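Local coordinates for Low molecular weight phosphotyrosine protein phosphatase 1 (Drosophila melanogaster, PDB 7CUY) that probably removes phosphate from phosphotyrosine in proteins, and also from small aryl and acyl phosphates, at residues Lys4-Cys9 with Ser79-Ile84; Phe85-Asp90 with Leu108-Phe113. All coordinates share one frame; numbering follows the deposited sequence.

Interaction 1 (Lys4-Cys9 with Ser79-Ile84)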
# COMPACT_ATOMS: atom_id res chain seq x y z
N LYS A 4 -4.73 7.08 10.50
CA LYS A 4 -3.59 6.23 10.19
C LYS A 4 -3.96 5.21 9.12
O LYS A 4 -4.97 4.52 9.26
CB LYS A 4 -3.08 5.55 11.46
CG LYS A 4 -2.39 6.52 12.42
CD LYS A 4 -1.75 5.81 13.60
CE LYS A 4 -1.13 6.80 14.60
NZ LYS A 4 -1.68 6.65 15.98
N VAL A 5 -3.13 5.12 8.07
CA VAL A 5 -3.34 4.24 6.92
C VAL A 5 -2.16 3.28 6.84
O VAL A 5 -1.01 3.71 6.95
CB VAL A 5 -3.46 5.04 5.61
CG1 VAL A 5 -3.40 4.11 4.39
CG2 VAL A 5 -4.75 5.85 5.56
N LEU A 6 -2.44 1.99 6.62
CA LEU A 6 -1.41 0.96 6.51
C LEU A 6 -1.55 0.23 5.19
O LEU A 6 -2.60 -0.37 4.92
CB LEU A 6 -1.51 -0.04 7.67
CG LEU A 6 -0.44 -1.14 7.76
CD1 LEU A 6 0.96 -0.54 8.00
CD2 LEU A 6 -0.78 -2.17 8.83
N MET A 7 -0.52 0.27 4.35
CA MET A 7 -0.54 -0.48 3.09
C MET A 7 0.10 -1.86 3.27
O MET A 7 1.21 -1.95 3.78
CB MET A 7 0.19 0.27 1.98
CG MET A 7 -0.31 1.68 1.77
SD MET A 7 -1.97 1.72 1.12
CE MET A 7 -2.10 3.48 0.65
N ILE A 8 -0.58 -2.91 2.81
CA ILE A 8 -0.15 -4.29 3.00
C ILE A 8 -0.01 -4.95 1.63
O ILE A 8 -0.91 -4.83 0.79
CB ILE A 8 -1.17 -5.09 3.84
CG1 ILE A 8 -1.32 -4.51 5.25
CG2 ILE A 8 -0.83 -6.57 3.88
CD1 ILE A 8 -0.01 -4.32 5.96
N CYS A 9 1.07 -5.68 1.42
CA CYS A 9 1.10 -6.66 0.34
C CYS A 9 1.75 -7.93 0.89
O CYS A 9 1.96 -8.07 2.10
CB CYS A 9 1.79 -6.10 -0.90
SG CYS A 9 3.55 -5.74 -0.71
N SER A 79 -5.64 -2.55 15.65
CA SER A 79 -6.14 -1.56 16.60
C SER A 79 -5.51 -0.19 16.44
O SER A 79 -6.09 0.80 16.91
CB SER A 79 -5.89 -2.02 18.04
OG SER A 79 -6.58 -3.22 18.34
N GLU A 80 -4.34 -0.09 15.80
CA GLU A 80 -3.70 1.21 15.62
C GLU A 80 -4.17 1.94 14.36
O GLU A 80 -4.31 3.17 14.37
CB GLU A 80 -2.18 1.05 15.59
CG GLU A 80 -1.45 2.41 15.42
CD GLU A 80 0.08 2.30 15.43
OE1 GLU A 80 0.62 1.37 16.07
OE2 GLU A 80 0.73 3.18 14.82
N PHE A 81 -4.41 1.23 13.26
CA PHE A 81 -4.68 1.90 11.99
C PHE A 81 -6.18 1.99 11.73
O PHE A 81 -6.95 1.07 12.04
CB PHE A 81 -3.97 1.19 10.84
CG PHE A 81 -2.48 1.31 10.92
CD1 PHE A 81 -1.74 0.40 11.63
CD2 PHE A 81 -1.83 2.39 10.33
CE1 PHE A 81 -0.36 0.53 11.73
CE2 PHE A 81 -0.45 2.54 10.43
CZ PHE A 81 0.29 1.61 11.13
N ASP A 82 -6.59 3.12 11.15
CA ASP A 82 -7.98 3.31 10.76
C ASP A 82 -8.31 2.59 9.47
O ASP A 82 -9.44 2.12 9.31
CB ASP A 82 -8.25 4.80 10.60
CG ASP A 82 -7.89 5.58 11.83
OD1 ASP A 82 -8.70 5.57 12.78
OD2 ASP A 82 -6.77 6.15 11.86
N TYR A 83 -7.34 2.48 8.58
CA TYR A 83 -7.51 1.89 7.26
C TYR A 83 -6.34 0.95 7.01
O TYR A 83 -5.19 1.35 7.15
CB TYR A 83 -7.55 2.97 6.18
CG TYR A 83 -8.61 4.00 6.45
CD1 TYR A 83 -9.95 3.72 6.18
CD2 TYR A 83 -8.28 5.24 6.98
CE1 TYR A 83 -10.94 4.67 6.43
CE2 TYR A 83 -9.25 6.19 7.24
CZ TYR A 83 -10.59 5.91 6.96
OH TYR A 83 -11.56 6.85 7.20
N ILE A 84 -6.64 -0.29 6.63
CA ILE A 84 -5.62 -1.24 6.18
C ILE A 84 -5.99 -1.69 4.77
O ILE A 84 -7.11 -2.15 4.54
CB ILE A 84 -5.51 -2.43 7.14
CG1 ILE A 84 -5.21 -1.93 8.56
CG2 ILE A 84 -4.43 -3.36 6.68
CD1 ILE A 84 -4.85 -3.00 9.55

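Interaction 2 (Phe85-Asp90 with Leu108-Phe113)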
# COMPACT_ATOMS: atom_id res chain seq x y z
N PHE A 85 -5.04 -1.57 3.84
CA PHE A 85 -5.25 -1.82 2.42
C PHE A 85 -4.49 -3.06 1.96
O PHE A 85 -3.27 -3.14 2.14
CB PHE A 85 -4.78 -0.64 1.56
CG PHE A 85 -5.69 0.56 1.59
CD1 PHE A 85 -6.81 0.62 0.79
CD2 PHE A 85 -5.40 1.64 2.40
CE1 PHE A 85 -7.63 1.75 0.79
CE2 PHE A 85 -6.22 2.76 2.42
CZ PHE A 85 -7.34 2.82 1.62
N GLY A 86 -5.20 -4.01 1.30
CA GLY A 86 -4.53 -5.04 0.54
C GLY A 86 -4.39 -4.62 -0.91
O GLY A 86 -5.03 -3.69 -1.38
N MET A 87 -3.53 -5.33 -1.63
CA MET A 87 -3.33 -5.05 -3.05
C MET A 87 -4.14 -5.95 -3.97
O MET A 87 -4.52 -5.51 -5.07
CB MET A 87 -1.85 -5.16 -3.40
CG MET A 87 -0.94 -4.28 -2.55
SD MET A 87 -1.22 -2.51 -2.82
CE MET A 87 -1.63 -1.97 -1.19
N ASP A 88 -4.40 -7.20 -3.57
CA ASP A 88 -5.10 -8.16 -4.42
C ASP A 88 -6.00 -9.03 -3.54
O ASP A 88 -6.03 -8.89 -2.32
CB ASP A 88 -4.11 -8.98 -5.25
CG ASP A 88 -3.18 -9.81 -4.41
OD1 ASP A 88 -3.48 -10.01 -3.22
OD2 ASP A 88 -2.13 -10.27 -4.93
N GLU A 89 -6.74 -9.94 -4.17
CA GLU A 89 -7.73 -10.72 -3.43
C GLU A 89 -7.08 -11.67 -2.42
O GLU A 89 -7.67 -11.92 -1.36
CB GLU A 89 -8.62 -11.50 -4.40
CG GLU A 89 -7.87 -12.31 -5.46
CD GLU A 89 -7.49 -11.50 -6.70
OE1 GLU A 89 -6.38 -10.90 -6.71
OE2 GLU A 89 -8.30 -11.46 -7.67
N ASP A 90 -5.90 -12.21 -2.72
CA ASP A 90 -5.16 -13.02 -1.75
C ASP A 90 -4.81 -12.21 -0.50
O ASP A 90 -4.95 -12.69 0.63
CB ASP A 90 -3.87 -13.57 -2.39
CG ASP A 90 -4.12 -14.75 -3.34
OD1 ASP A 90 -5.23 -15.33 -3.34
OD2 ASP A 90 -3.18 -15.09 -4.10
N LEU A 108 -9.72 -2.65 3.39
CA LEU A 108 -10.11 -2.25 2.06
C LEU A 108 -9.09 -2.78 1.06
O LEU A 108 -7.95 -3.07 1.41
CB LEU A 108 -10.21 -0.71 1.95
CG LEU A 108 -11.15 -0.09 2.98
CD1 LEU A 108 -10.95 1.41 3.06
CD2 LEU A 108 -12.63 -0.45 2.69
N MET A 109 -9.51 -2.92 -0.18
CA MET A 109 -8.58 -3.23 -1.24
C MET A 109 -8.31 -1.94 -2.00
O MET A 109 -9.26 -1.24 -2.39
CB MET A 109 -9.14 -4.32 -2.16
CG MET A 109 -8.05 -4.90 -3.01
SD MET A 109 -8.60 -6.23 -4.06
CE MET A 109 -9.54 -5.30 -5.28
N LEU A 110 -7.03 -1.58 -2.16
CA LEU A 110 -6.70 -0.24 -2.64
C LEU A 110 -7.34 0.05 -4.00
O LEU A 110 -7.86 1.15 -4.23
CB LEU A 110 -5.18 -0.06 -2.71
CG LEU A 110 -4.71 1.33 -3.19
CD1 LEU A 110 -5.35 2.42 -2.38
CD2 LEU A 110 -3.19 1.46 -3.12
N GLY A 111 -7.36 -0.94 -4.90
CA GLY A 111 -7.87 -0.69 -6.23
C GLY A 111 -9.38 -0.55 -6.33
O GLY A 111 -9.88 -0.24 -7.41
N ASP A 112 -10.12 -0.77 -5.24
CA ASP A 112 -11.54 -0.46 -5.29
C ASP A 112 -11.80 1.05 -5.33
O ASP A 112 -12.96 1.47 -5.44
CB ASP A 112 -12.27 -1.09 -4.09
CG ASP A 112 -12.56 -2.59 -4.28
OD1 ASP A 112 -12.46 -3.08 -5.42
OD2 ASP A 112 -12.88 -3.28 -3.29
N PHE A 113 -10.76 1.87 -5.27
CA PHE A 113 -10.89 3.31 -5.37
C PHE A 113 -10.27 3.77 -6.67
O PHE A 113 -9.18 3.32 -7.03
CB PHE A 113 -10.27 4.00 -4.15
CG PHE A 113 -10.99 3.67 -2.87
CD1 PHE A 113 -12.06 4.45 -2.45
CD2 PHE A 113 -10.66 2.53 -2.15
CE1 PHE A 113 -12.75 4.13 -1.29
CE2 PHE A 113 -11.35 2.20 -1.00
CZ PHE A 113 -12.39 2.99 -0.56
O HOH W 1 -6.09 -3.45 -5.37

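Interaction 1 (Lys4-Cys9 with Ser79-Ile84)
Leu6 lays its CB over one face of the Phe81 ring, 3.7 Å from the ring centroid, in a CH-pi contact near the ring normal. Its CG stands anti to the backbone N (chi1 -176°); beyond it Leu6 CD2 lies near CD1 and CE1 of Phe81, and Leu6 CD1 near CZ and CE1. Phe81 CD2 also meets Lys4 CB at 3.6 Å, and Glu80 CG lies on the opposite face of the ring. Lys4 CD lies against the O and OE2 of Glu80, but Lys4 NZ and Glu80 OE2 stay 4.4 Å apart, beyond a salt bridge. Lys4 is held at both backbone ends: its N donates to the anti lone pair of Asp82 OD2 (2.6 Å), while its O accepts from Asp82 N at 2.9 Å and from Tyr83 N at 3.2 Å. After helix 77-80 and the turn at Phe81 and Asp82, strand 83-86 runs parallel to strand 3-9, pairing Val5 with Tyr83 and Leu6 with Ile84; Leu6 N to Tyr83 O (2.9 Å) continues the bonding begun at Lys4 O. Ile84 CG2 touches Ile8 CG1 at 3.6 Å on the Leu6 side; Val5 CG2 meets Tyr83 CD2 on the other. Strand 3-9 ends at Cys9, by similarity the catalytic nucleophile. It lies between strands 35-41 and 83-86; on the Val5 side Met7 packs on helix 15-29, and the Tyr83 ring meets Phe148 of helix 132-153 edge-to-face.

Interaction 2 (Phe85-Asp90 with Leu108-Phe113)
Leu108 meets Phe85 through CB, 3.7 Å from CE1 of the ring, and through CD1 near CE1 and CZ; its O accepts from Gly86 N at 2.9 Å. Met109 projects to the opposite side of the sheet, where its CG, anti to the backbone N (chi1 -164°), lies 3.6 Å from Gly86 O. Its SD comes 3.9 Å from Asp88 C. Asp88 is the N-cap of helix 89-98, OD1 bonded to Asn91 N, and its OD2 forms a salt bridge with Arg15, an active-site residue by similarity. The parallel pairs Phe85-Leu108 and Gly86-Met109 close the beta-alpha-beta unit of strand 83-86, helix 89-98 and strand 106-109. Leu110 opens a short 3-10 turn, its N donating almost straight (172°) to Gly86 O at 3.0 Å. Its CD1 sits over one face of the Phe85 ring, 4.2 Å from the centroid, and its CD2 touches Met87 CE. An alanine in place of Phe85 would probably open a gap between Leu108, Leu110 and Phe113, and leave Phe148 without one of its ring partners. Gly111 N donates to a water that in turn donates to Met87 O. Phe113 CE2 reaches the edge of the Phe85 ring, 4.2 Å from CE1.

From the N terminus, strand 3-9 runs first, and interaction 1 returns the chain to it after 69 residues that include helices 15-29 and 53-61 and strand 35-41. Interaction 2 begins at the very next residue, Phe85, and closes a shorter loop of 17 residues that contains most of helix 89-98. The two closures follow in series, neither nested nor crossed. Strand 83-86 serves both, joined to strand 3-9 on one side and to the outermost strand 106-109 on the other. Probable hydrogen bonds carry the sheet across the boundary: Ile8 N to Phe85 O at 2.8 Å, and Leu108 N to Ile84 O at 2.9 Å. Met7 SD also packs against Phe85 CD2.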